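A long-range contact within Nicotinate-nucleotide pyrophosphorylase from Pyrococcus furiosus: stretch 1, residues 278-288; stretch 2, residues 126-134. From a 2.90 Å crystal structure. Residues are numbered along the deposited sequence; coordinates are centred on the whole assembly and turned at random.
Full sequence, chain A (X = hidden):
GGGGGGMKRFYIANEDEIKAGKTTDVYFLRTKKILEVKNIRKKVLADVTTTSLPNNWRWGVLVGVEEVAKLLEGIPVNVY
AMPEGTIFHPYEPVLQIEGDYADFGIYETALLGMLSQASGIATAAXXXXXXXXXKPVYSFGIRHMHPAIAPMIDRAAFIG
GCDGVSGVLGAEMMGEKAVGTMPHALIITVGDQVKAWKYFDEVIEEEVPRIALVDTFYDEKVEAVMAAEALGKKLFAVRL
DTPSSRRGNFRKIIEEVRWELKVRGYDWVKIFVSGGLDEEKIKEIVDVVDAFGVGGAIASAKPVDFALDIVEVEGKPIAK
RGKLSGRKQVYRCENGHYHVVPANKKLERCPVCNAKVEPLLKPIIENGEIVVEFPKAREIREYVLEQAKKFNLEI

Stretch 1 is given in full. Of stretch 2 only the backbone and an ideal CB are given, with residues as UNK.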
# COMPACT_ATOMS: atom_id res chain seq x y z
N ASP A 278 16.59 15.10 -7.37
CA ASP A 278 15.40 15.92 -7.25
C ASP A 278 15.26 16.42 -5.81
O ASP A 278 16.22 16.39 -5.03
CB ASP A 278 14.18 15.09 -7.61
CG ASP A 278 14.13 13.78 -6.84
OD1 ASP A 278 13.15 13.00 -7.00
OD2 ASP A 278 15.09 13.53 -6.07
N GLU A 279 14.07 16.88 -5.46
CA GLU A 279 13.81 17.40 -4.12
C GLU A 279 14.08 16.40 -3.04
O GLU A 279 14.93 16.60 -2.19
CB GLU A 279 12.37 17.86 -4.01
CG GLU A 279 12.02 18.98 -4.96
CD GLU A 279 10.54 19.23 -5.02
OE1 GLU A 279 9.83 18.67 -4.16
OE2 GLU A 279 10.09 19.98 -5.91
N GLU A 280 13.35 15.30 -3.07
CA GLU A 280 13.51 14.26 -2.07
C GLU A 280 14.97 13.82 -1.87
O GLU A 280 15.41 13.58 -0.75
CB GLU A 280 12.66 13.05 -2.47
CG GLU A 280 12.78 11.89 -1.52
CD GLU A 280 12.29 10.59 -2.15
OE1 GLU A 280 11.05 10.37 -2.23
OE2 GLU A 280 13.16 9.78 -2.57
N LYS A 281 15.71 13.74 -2.97
CA LYS A 281 17.11 13.31 -2.91
C LYS A 281 18.01 14.35 -2.27
O LYS A 281 18.97 14.02 -1.59
CB LYS A 281 17.61 13.00 -4.32
CG LYS A 281 17.16 11.66 -4.87
CD LYS A 281 17.69 10.52 -4.01
CE LYS A 281 17.60 9.17 -4.73
NZ LYS A 281 16.21 8.68 -4.90
N ILE A 282 17.71 15.61 -2.52
CA ILE A 282 18.47 16.73 -1.98
C ILE A 282 18.13 16.93 -0.52
O ILE A 282 18.99 17.23 0.29
CB ILE A 282 18.17 18.01 -2.80
CG1 ILE A 282 18.94 17.95 -4.12
CG2 ILE A 282 18.49 19.26 -1.99
CD1 ILE A 282 18.70 19.10 -5.07
N LYS A 283 16.86 16.76 -0.17
CA LYS A 283 16.43 16.93 1.20
C LYS A 283 17.19 15.96 2.08
O LYS A 283 17.45 16.26 3.23
CB LYS A 283 14.94 16.65 1.36
CG LYS A 283 14.00 17.62 0.72
CD LYS A 283 12.58 17.12 0.90
CE LYS A 283 11.60 17.90 0.03
NZ LYS A 283 10.27 17.23 -0.13
N GLU A 284 17.52 14.79 1.56
CA GLU A 284 18.21 13.83 2.40
C GLU A 284 19.72 13.99 2.36
O GLU A 284 20.46 13.10 2.79
CB GLU A 284 17.82 12.39 2.00
CG GLU A 284 18.33 11.90 0.65
CD GLU A 284 17.79 10.52 0.26
OE1 GLU A 284 16.66 10.44 -0.29
OE2 GLU A 284 18.49 9.51 0.51
N ILE A 285 20.19 15.14 1.91
CA ILE A 285 21.62 15.32 1.79
C ILE A 285 22.10 16.78 1.90
O ILE A 285 23.31 17.03 1.92
CB ILE A 285 22.04 14.59 0.46
CG1 ILE A 285 22.83 13.33 0.83
CG2 ILE A 285 22.75 15.53 -0.50
CD1 ILE A 285 23.15 12.43 -0.32
N VAL A 286 21.17 17.72 2.03
CA VAL A 286 21.48 19.15 2.12
C VAL A 286 22.50 19.52 3.18
O VAL A 286 23.48 20.22 2.91
CB VAL A 286 20.26 20.00 2.47
CG1 VAL A 286 20.30 21.28 1.68
CG2 VAL A 286 18.99 19.22 2.26
N ASP A 287 22.24 19.06 4.40
CA ASP A 287 23.09 19.38 5.54
C ASP A 287 24.49 18.79 5.49
O ASP A 287 25.21 18.82 6.48
CB ASP A 287 22.39 18.97 6.84
CG ASP A 287 21.04 19.62 7.01
OD1 ASP A 287 20.91 20.83 6.70
OD2 ASP A 287 20.10 18.93 7.46
N VAL A 288 24.92 18.28 4.35
CA VAL A 288 26.24 17.71 4.28
C VAL A 288 26.89 18.04 2.94
O VAL A 288 28.00 17.61 2.65
CB VAL A 288 26.15 16.18 4.48
CG1 VAL A 288 27.50 15.52 4.25
CG2 VAL A 288 25.66 15.88 5.88
N UNK A 126 12.83 26.65 -8.42
CA UNK A 126 12.58 27.26 -7.12
C UNK A 126 12.37 26.22 -6.02
O UNK A 126 12.88 26.39 -4.93
CB UNK A 126 11.36 28.18 -7.20
N UNK A 127 11.63 25.15 -6.32
CA UNK A 127 11.38 24.09 -5.35
C UNK A 127 12.70 23.42 -4.97
O UNK A 127 12.90 23.03 -3.83
CB UNK A 127 10.39 23.06 -5.91
N UNK A 128 13.60 23.26 -5.93
CA UNK A 128 14.89 22.64 -5.64
C UNK A 128 15.67 23.58 -4.73
O UNK A 128 16.31 23.15 -3.77
CB UNK A 128 15.67 22.34 -6.92
N UNK A 129 15.60 24.86 -5.04
CA UNK A 129 16.28 25.87 -4.28
C UNK A 129 15.83 25.69 -2.84
O UNK A 129 16.63 25.45 -1.94
CB UNK A 129 15.99 27.28 -4.81
N UNK A 130 14.52 25.78 -2.63
CA UNK A 130 13.96 25.63 -1.30
C UNK A 130 14.46 24.35 -0.64
O UNK A 130 15.01 24.39 0.44
CB UNK A 130 12.43 25.63 -1.36
N UNK A 131 14.29 23.22 -1.31
CA UNK A 131 14.74 21.96 -0.74
C UNK A 131 16.22 21.96 -0.35
O UNK A 131 16.64 21.25 0.58
CB UNK A 131 14.48 20.83 -1.74
N UNK A 132 17.01 22.76 -1.06
CA UNK A 132 18.44 22.84 -0.80
C UNK A 132 18.79 23.89 0.25
O UNK A 132 19.95 24.25 0.38
CB UNK A 132 19.19 23.14 -2.10
N UNK A 133 17.78 24.35 0.99
CA UNK A 133 17.96 25.36 2.03
C UNK A 133 18.65 26.57 1.40
O UNK A 133 19.65 27.08 1.91
CB UNK A 133 18.77 24.81 3.21
N UNK A 134 18.12 26.99 0.25
CA UNK A 134 18.66 28.12 -0.50
C UNK A 134 20.16 28.12 -0.74
O UNK A 134 20.72 29.14 -1.14
CB UNK A 134 18.29 29.41 0.23

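The two helices, 279-283 and 126-131, run nearly parallel, 17° apart, with axes 9.1 Å apart at closest approach. That is close enough for side chains to mesh, so stretch 1 sets terms wherever a CB of stretch 2 faces it.

Position 126 has nothing of stretch 1 within reach of its CB. Its helical backbone asks only for a residue content in a helix, and many would serve. It is Leu126, chi1 t, which makes no contact here.

At position 127 CA-to-CB points toward stretch 1, and the ideal CB lies a tight 3.1 Å from Glu279 OE2. A carboxylate so near disfavours an acid and invites a long basic chain, Arg or Lys, that can leave CB and turn back to the charge; a small residue would leave the acid unanswered. The residue is Arg127. With chi1 m, chi2 t and chi3 near 92°, the chain bends so that Arg127 NH1 lies 2.5 Å from Glu279 OE2 in a salt bridge. The acid lies at the edge of the guanidinium, near its plane, but the N-H to acceptor angle of 127° makes the hydrogen bond weak.

Position 128 points sideways, with Ile282 CD1 4.8 Å and Glu279 CG 5.3 Å from the ideal CB. The room and the greasy neighbours suit Ile, Leu, Val or Met. Ile128 uses both branches: CG2 packs 3.8 Å from Ile282 CD1, while CD1 comes within 4.3 Å of Glu279 CG, the aliphatic part of that acid.

Position 129 points away and 130 is out of reach, so stretch 1 imposes no choice on either. They are Lys129, whose NZ donates to the carbonyl O of 134 at 2.9 Å, bracing the chain beyond the helix, and Ile130.

At position 131 CA-to-CB points toward stretch 1, with Lys283 CG, Glu279 CA and Ile282 CG2 all 4.1 to 4.3 Å from the ideal CB. A methyl fits this shallow seat, perhaps Ser as well; Gly would leave it empty and suits a helix less well. Longer chains would have to find a way past these atoms. Ala131 fills it, its CB 4.2 Å from Glu279 CA and 4.0 Å from Lys283 CG.

Position 132, the first to leave helical angles, points sideways with Ile282 CG2 3.9 Å from its ideal CB and Val286 CG1 at 4.4 Å. Small apolar residues suit it. Ala132 packs its CB 3.9 Å from Ile282 CG2.

Position 133 has phi/psi of 55/48, a left-handed conformation that Gly, Asn or Asp enter most easily. Yet CB points toward stretch 1, with Val286 CG1 at 4.1 Å and the Asp287 carboxylate farther out, so a long basic chain also makes sense. Lys133 lays CG 3.6 Å from Val286 CG1 and bends its chain, chi2 and chi3 off-well, to bring NZ within 2.8 Å of Asp287 OD1 in a hydrogen-bonded salt bridge.

Position 134 points away, so stretch 1 leaves the choice open, though phi/psi of 49/14 favours Gly or Asn. Phe134 makes no contact across; its O accepts from Lys129 NZ.

Stretch 2 126-134: LRIKIAAKF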
# COMPACT_ATOMS: atom_id res chain seq x y z
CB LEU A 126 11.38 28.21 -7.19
CG LEU A 126 11.03 28.92 -5.88
CD1 LEU A 126 12.26 29.53 -5.27
CD2 LEU A 126 9.98 29.98 -6.14
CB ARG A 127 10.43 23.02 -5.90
CG ARG A 127 9.14 23.51 -6.53
CD ARG A 127 8.09 22.39 -6.68
NE ARG A 127 7.22 22.33 -5.50
CZ ARG A 127 7.08 21.25 -4.75
NH1 ARG A 127 7.74 20.14 -5.07
NH2 ARG A 127 6.33 21.28 -3.65
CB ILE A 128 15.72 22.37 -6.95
CG1 ILE A 128 15.27 21.06 -7.60
CG2 ILE A 128 17.20 22.28 -6.63
CD1 ILE A 128 13.90 21.12 -8.18
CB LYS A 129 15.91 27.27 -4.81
CG LYS A 129 16.71 28.42 -4.21
CD LYS A 129 18.21 28.26 -4.46
CE LYS A 129 19.03 29.37 -3.81
NZ LYS A 129 20.50 29.24 -4.08
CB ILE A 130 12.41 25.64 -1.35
CG1 ILE A 130 11.93 27.02 -1.81
CG2 ILE A 130 11.83 25.28 0.00
CD1 ILE A 130 10.43 27.12 -1.89
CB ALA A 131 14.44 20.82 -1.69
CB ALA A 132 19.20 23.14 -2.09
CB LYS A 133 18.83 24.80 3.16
CG LYS A 133 18.37 23.47 3.73
CD LYS A 133 17.47 23.64 4.95
CE LYS A 133 18.10 22.99 6.20
NZ LYS A 133 18.23 21.50 6.14
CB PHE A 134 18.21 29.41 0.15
CG PHE A 134 16.74 29.64 0.03
CD1 PHE A 134 16.22 30.35 -1.04
CD2 PHE A 134 15.86 29.05 0.95
CE1 PHE A 134 14.83 30.49 -1.19
CE2 PHE A 134 14.47 29.18 0.81
CZ PHE A 134 13.96 29.90 -0.26
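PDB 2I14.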